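Long-range contact in sugar-phosphate aldolase (Thermotoga maritima, PDB 1PVT), which belongs to the class II aldolase and adducin family, with an AraD-like fold of helices packed on a central beta sheet: residues T6-A18 with R68-C80. Sequence-based numbering, arbitrary orientation.
Sequences TIREIQKVAYWLA and RMREVYEDDSKIC
The N-terminal helix of this AraD-like domain meets the link between two sheet strands through Gln11, Ala14 and Tyr15 on one side and Val72, Tyr73 and Ile79 on the other. Gln11 carries the polar part. Its side chain runs extended beyond CG, which carries the amide across to the turn, where NE2 donates to Val72 O at 3.1 Å with an N-H...O angle of 154°. The acceptor lies in the amide plane of Gln11, while the donor is tilted 29° from the carbonyl plane of Val72. That single bond ties the helix to the backbone carbonyl of Val72.

One turn on, Ala14 presses CB against Val72 CG2 at 3.3 Å and also borders Met69 SE. The two tyrosines, Tyr15 and Tyr73, run alongside each other in the same direction, the edge of Tyr15 turned to the face of Tyr73, forming a T-shaped (edge-to-face) pair with centroids 4.9 Å apart and planes at 66°. Tyr15 CD1 sits over the centre of one Tyr73 face, and Glu74 CG lies over the rim of the opposite face.

In the fold, helix 2-19 lies on the sheet, and 68-80 forms the connection from strand 58-63 to its antiparallel neighbour 79-84. Ile79, at the start of the latter strand, sends CD1 to Ile10 CG2 at 3.4 Å and to Gln11 CG at 3.8 Å; Ile7 CG2 reaches the same methyl from 3.9 Å. Leu61 of strand 58-63 touches all three isoleucines. Toward the other end of the helix, Ala18 CB packs on Arg70 CA at 3.8 Å, and Ile30 of strand 28-34 meets Met69 from the sheet side.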
loop_
_atom_site.group_PDB
_atom_site.type_symbol
_atom_site.label_atom_id
_atom_site.label_comp_id
_atom_site.label_asym_id
_atom_site.label_seq_id
_atom_site.Cartn_x
_atom_site.Cartn_y
_atom_site.Cartn_z
ATOM N N THR A 6 15.528 -6.282 -2.858
ATOM C CA THR A 6 14.255 -5.589 -2.737
ATOM C C THR A 6 13.397 -6.385 -1.757
ATOM O O THR A 6 12.688 -5.814 -0.913
ATOM C CB THR A 6 13.554 -5.513 -4.118
ATOM O OG1 THR A 6 14.235 -4.569 -4.954
ATOM C CG2 THR A 6 12.118 -5.085 -3.975
ATOM N N ILE A 7 13.489 -7.711 -1.878
ATOM C CA ILE A 7 12.764 -8.655 -1.028
ATOM C C ILE A 7 13.062 -8.394 0.431
ATOM O O ILE A 7 12.155 -8.323 1.259
ATOM C CB ILE A 7 13.179 -10.099 -1.308
ATOM C CG1 ILE A 7 12.977 -10.422 -2.783
ATOM C CG2 ILE A 7 12.400 -11.030 -0.420
ATOM C CD1 ILE A 7 11.644 -9.997 -3.318
ATOM N N ARG A 8 14.349 -8.284 0.736
ATOM C CA ARG A 8 14.789 -8.010 2.090
ATOM C C ARG A 8 14.197 -6.677 2.526
ATOM O O ARG A 8 13.784 -6.524 3.673
ATOM C CB ARG A 8 16.323 -7.968 2.146
ATOM C CG ARG A 8 16.963 -9.352 2.167
ATOM C CD ARG A 8 18.317 -9.391 1.468
ATOM N NE ARG A 8 18.864 -10.754 1.405
ATOM C CZ ARG A 8 19.719 -11.186 0.473
ATOM N NH1 ARG A 8 20.133 -10.366 -0.490
ATOM N NH2 ARG A 8 20.177 -12.437 0.509
ATOM N N GLU A 9 14.130 -5.727 1.598
ATOM C CA GLU A 9 13.597 -4.399 1.892
ATOM C C GLU A 9 12.128 -4.490 2.229
ATOM O O GLU A 9 11.603 -3.723 3.038
ATOM C CB GLU A 9 13.785 -3.470 0.699
ATOM C CG GLU A 9 14.095 -2.047 1.114
ATOM C CD GLU A 9 13.722 -1.032 0.045
ATOM O OE1 GLU A 9 14.149 -1.223 -1.129
ATOM O OE2 GLU A 9 13.007 -0.048 0.386
ATOM N N ILE A 10 11.460 -5.431 1.583
ATOM C CA ILE A 10 10.054 -5.653 1.834
ATOM C C ILE A 10 9.886 -6.373 3.163
ATOM O O ILE A 10 9.051 -5.989 3.981
ATOM C CB ILE A 10 9.426 -6.508 0.727
ATOM C CG1 ILE A 10 9.237 -5.640 -0.522
ATOM C CG2 ILE A 10 8.109 -7.160 1.224
ATOM C CD1 ILE A 10 8.488 -6.336 -1.664
ATOM N N GLN A 11 10.673 -7.424 3.372
ATOM C CA GLN A 11 10.599 -8.193 4.604
ATOM C C GLN A 11 10.862 -7.323 5.821
ATOM O O GLN A 11 10.171 -7.437 6.834
ATOM C CB GLN A 11 11.590 -9.338 4.557
ATOM C CG GLN A 11 11.171 -10.422 3.608
ATOM C CD GLN A 11 12.076 -11.629 3.689
ATOM O OE1 GLN A 11 13.252 -11.561 3.324
ATOM N NE2 GLN A 11 11.538 -12.744 4.180
ATOM N N LYS A 12 11.856 -6.450 5.716
ATOM C CA LYS A 12 12.185 -5.549 6.809
ATOM C C LYS A 12 10.965 -4.694 7.157
ATOM O O LYS A 12 10.635 -4.523 8.328
ATOM C CB LYS A 12 13.376 -4.671 6.426
ATOM C CG LYS A 12 13.748 -3.634 7.473
ATOM C CD LYS A 12 15.072 -2.937 7.147
ATOM C CE LYS A 12 15.353 -1.773 8.114
ATOM N NZ LYS A 12 15.431 -2.203 9.545
ATOM N N VAL A 13 10.285 -4.168 6.142
ATOM C CA VAL A 13 9.086 -3.348 6.362
ATOM C C VAL A 13 7.953 -4.166 6.997
ATOM O O VAL A 13 7.226 -3.668 7.858
ATOM C CB VAL A 13 8.589 -2.714 5.024
ATOM C CG1 VAL A 13 7.140 -2.217 5.163
ATOM C CG2 VAL A 13 9.523 -1.566 4.618
ATOM N N ALA A 14 7.813 -5.416 6.570
ATOM C CA ALA A 14 6.785 -6.294 7.107
ATOM C C ALA A 14 7.019 -6.420 8.586
ATOM O O ALA A 14 6.082 -6.394 9.369
ATOM C CB ALA A 14 6.879 -7.645 6.480
ATOM N N TYR A 15 8.281 -6.567 8.967
ATOM C CA TYR A 15 8.635 -6.705 10.372
ATOM C C TYR A 15 8.222 -5.494 11.178
ATOM O O TYR A 15 7.480 -5.609 12.149
ATOM C CB TYR A 15 10.132 -6.888 10.541
ATOM C CG TYR A 15 10.528 -6.932 11.989
ATOM C CD1 TYR A 15 10.203 -8.029 12.776
ATOM C CD2 TYR A 15 11.173 -5.848 12.590
ATOM C CE1 TYR A 15 10.500 -8.055 14.130
ATOM C CE2 TYR A 15 11.477 -5.857 13.947
ATOM C CZ TYR A 15 11.133 -6.969 14.718
ATOM O OH TYR A 15 11.397 -6.998 16.077
ATOM N N TRP A 16 8.710 -4.328 10.785
ATOM C CA TRP A 16 8.374 -3.121 11.510
ATOM C C TRP A 16 6.888 -2.868 11.600
ATOM O O TRP A 16 6.387 -2.340 12.590
ATOM C CB TRP A 16 9.092 -1.944 10.881
ATOM C CG TRP A 16 10.482 -1.943 11.354
ATOM C CD1 TRP A 16 11.575 -2.479 10.730
ATOM C CD2 TRP A 16 10.912 -1.548 12.655
ATOM N NE1 TRP A 16 12.663 -2.452 11.574
ATOM C CE2 TRP A 16 12.282 -1.885 12.764
ATOM C CE3 TRP A 16 10.265 -0.941 13.749
ATOM C CZ2 TRP A 16 13.021 -1.639 13.925
ATOM C CZ3 TRP A 16 10.995 -0.697 14.899
ATOM C CH2 TRP A 16 12.364 -1.046 14.979
ATOM N N LEU A 17 6.187 -3.263 10.553
ATOM C CA LEU A 17 4.740 -3.123 10.470
ATOM C C LEU A 17 4.084 -3.942 11.604
ATOM O O LEU A 17 3.191 -3.455 12.309
ATOM C CB LEU A 17 4.287 -3.652 9.099
ATOM C CG LEU A 17 3.421 -2.850 8.127
ATOM C CD1 LEU A 17 3.596 -1.375 8.342
ATOM C CD2 LEU A 17 3.810 -3.222 6.704
ATOM N N ALA A 18 4.546 -5.183 11.769
ATOM C CA ALA A 18 4.022 -6.091 12.786
ATOM C C ALA A 18 4.434 -5.701 14.199
ATOM O O ALA A 18 3.609 -5.652 15.105
ATOM C CB ALA A 18 4.477 -7.513 12.490
ATOM N N ARG A 68 0.702 -12.720 6.354
ATOM C CA ARG A 68 0.704 -11.909 7.551
ATOM C C ARG A 68 2.098 -11.348 7.722
ATOM O O ARG A 68 3.083 -12.074 7.662
ATOM C CB ARG A 68 0.305 -12.771 8.740
ATOM C CG ARG A 68 -1.145 -13.182 8.673
ATOM C CD ARG A 68 -1.523 -14.172 9.756
ATOM N NE ARG A 68 -1.089 -15.528 9.433
ATOM C CZ ARG A 68 -1.853 -16.611 9.570
ATOM N NH1 ARG A 68 -3.104 -16.507 10.022
ATOM N NH2 ARG A 68 -1.359 -17.803 9.262
HETATM N N MSE A 69 2.167 -10.043 7.926
HETATM C CA MSE A 69 3.434 -9.359 8.078
HETATM C C MSE A 69 4.355 -9.981 9.110
HETATM O O MSE A 69 5.576 -9.977 8.933
HETATM C CB MSE A 69 3.197 -7.895 8.440
HETATM C CG MSE A 69 2.301 -7.162 7.464
HETATM SE SE MSE A 69 2.840 -7.305 5.579
HETATM C CE MSE A 69 1.820 -8.889 5.090
ATOM N N ARG A 70 3.779 -10.520 10.184
ATOM C CA ARG A 70 4.595 -11.098 11.250
ATOM C C ARG A 70 5.219 -12.367 10.765
ATOM O O ARG A 70 5.964 -13.017 11.489
ATOM C CB ARG A 70 3.763 -11.379 12.501
ATOM C CG ARG A 70 2.781 -12.537 12.388
ATOM C CD ARG A 70 2.150 -12.880 13.750
ATOM N NE ARG A 70 1.326 -14.088 13.688
ATOM C CZ ARG A 70 0.041 -14.103 13.344
ATOM N NH1 ARG A 70 -0.576 -12.965 13.039
ATOM N NH2 ARG A 70 -0.622 -15.257 13.289
ATOM N N GLU A 71 4.907 -12.701 9.515
ATOM C CA GLU A 71 5.422 -13.902 8.877
ATOM C C GLU A 71 6.219 -13.616 7.607
ATOM O O GLU A 71 7.282 -14.203 7.403
ATOM C CB GLU A 71 4.273 -14.856 8.558
ATOM C CG GLU A 71 3.405 -15.183 9.764
ATOM C CD GLU A 71 2.568 -16.447 9.578
ATOM O OE1 GLU A 71 1.835 -16.550 8.562
ATOM O OE2 GLU A 71 2.646 -17.337 10.462
ATOM N N VAL A 72 5.737 -12.715 6.756
ATOM C CA VAL A 72 6.469 -12.448 5.533
ATOM C C VAL A 72 7.833 -11.837 5.812
ATOM O O VAL A 72 8.706 -11.829 4.943
ATOM C CB VAL A 72 5.675 -11.540 4.564
ATOM C CG1 VAL A 72 4.241 -11.406 5.033
ATOM C CG2 VAL A 72 6.369 -10.201 4.409
ATOM N N TYR A 73 8.039 -11.330 7.020
ATOM C CA TYR A 73 9.339 -10.744 7.322
ATOM C C TYR A 73 10.312 -11.872 7.593
ATOM O O TYR A 73 11.523 -11.680 7.568
ATOM C CB TYR A 73 9.265 -9.821 8.540
ATOM C CG TYR A 73 9.537 -10.507 9.858
ATOM C CD1 TYR A 73 10.836 -10.800 10.264
ATOM C CD2 TYR A 73 8.489 -10.890 10.685
ATOM C CE1 TYR A 73 11.083 -11.465 11.454
ATOM C CE2 TYR A 73 8.724 -11.551 11.879
ATOM C CZ TYR A 73 10.018 -11.842 12.257
ATOM O OH TYR A 73 10.225 -12.552 13.419
ATOM N N GLU A 74 9.774 -13.052 7.852
ATOM C CA GLU A 74 10.595 -14.215 8.134
ATOM C C GLU A 74 10.690 -15.188 6.963
ATOM O O GLU A 74 11.755 -15.725 6.666
ATOM C CB GLU A 74 10.025 -14.969 9.328
ATOM C CG GLU A 74 10.611 -14.597 10.649
ATOM C CD GLU A 74 10.359 -15.673 11.664
ATOM O OE1 GLU A 74 9.173 -15.977 11.925
ATOM O OE2 GLU A 74 11.349 -16.221 12.186
ATOM N N ASP A 75 9.556 -15.415 6.315
ATOM C CA ASP A 75 9.455 -16.352 5.206
ATOM C C ASP A 75 9.224 -15.625 3.881
ATOM O O ASP A 75 8.120 -15.160 3.610
ATOM C CB ASP A 75 8.309 -17.328 5.518
ATOM C CG ASP A 75 8.099 -18.367 4.438
ATOM O OD1 ASP A 75 9.069 -18.711 3.723
ATOM O OD2 ASP A 75 6.956 -18.859 4.320
ATOM N N ASP A 76 10.264 -15.534 3.055
ATOM C CA ASP A 76 10.158 -14.843 1.772
ATOM C C ASP A 76 9.357 -15.648 0.753
ATOM O O ASP A 76 9.192 -15.228 -0.388
ATOM C CB ASP A 76 11.549 -14.542 1.221
ATOM C CG ASP A 76 12.201 -15.758 0.618
ATOM O OD1 ASP A 76 12.048 -16.864 1.184
ATOM O OD2 ASP A 76 12.877 -15.610 -0.421
ATOM N N SER A 77 8.863 -16.810 1.165
ATOM C CA SER A 77 8.061 -17.625 0.272
ATOM C C SER A 77 6.680 -16.999 0.279
ATOM O O SER A 77 5.825 -17.357 -0.521
ATOM C CB SER A 77 7.936 -19.038 0.794
ATOM O OG SER A 77 6.879 -19.080 1.726
ATOM N N LYS A 78 6.464 -16.080 1.216
ATOM C CA LYS A 78 5.184 -15.386 1.344
ATOM C C LYS A 78 5.163 -14.143 0.456
ATOM O O LYS A 78 4.249 -13.331 0.549
ATOM C CB LYS A 78 4.942 -14.950 2.788
ATOM C CG LYS A 78 5.026 -16.054 3.824
ATOM C CD LYS A 78 3.763 -16.902 3.890
ATOM C CE LYS A 78 3.804 -17.882 5.073
ATOM N NZ LYS A 78 2.497 -18.573 5.306
ATOM N N ILE A 79 6.180 -13.979 -0.385
ATOM C CA ILE A 79 6.241 -12.827 -1.287
ATOM C C ILE A 79 6.250 -13.318 -2.727
ATOM O O ILE A 79 7.036 -14.194 -3.075
ATOM C CB ILE A 79 7.511 -11.980 -1.047
ATOM C CG1 ILE A 79 7.465 -11.362 0.359
ATOM C CG2 ILE A 79 7.634 -10.903 -2.135
ATOM C CD1 ILE A 79 8.664 -10.502 0.706
ATOM N N CYS A 80 5.379 -12.752 -3.560
ATOM C CA CYS A 80 5.287 -13.163 -4.960
ATOM C C CYS A 80 5.960 -12.225 -5.950
ATOM O O CYS A 80 5.803 -11.004 -5.890
ATOM C CB CYS A 80 3.819 -13.343 -5.376
ATOM S SG CYS A 80 2.945 -14.733 -4.611
#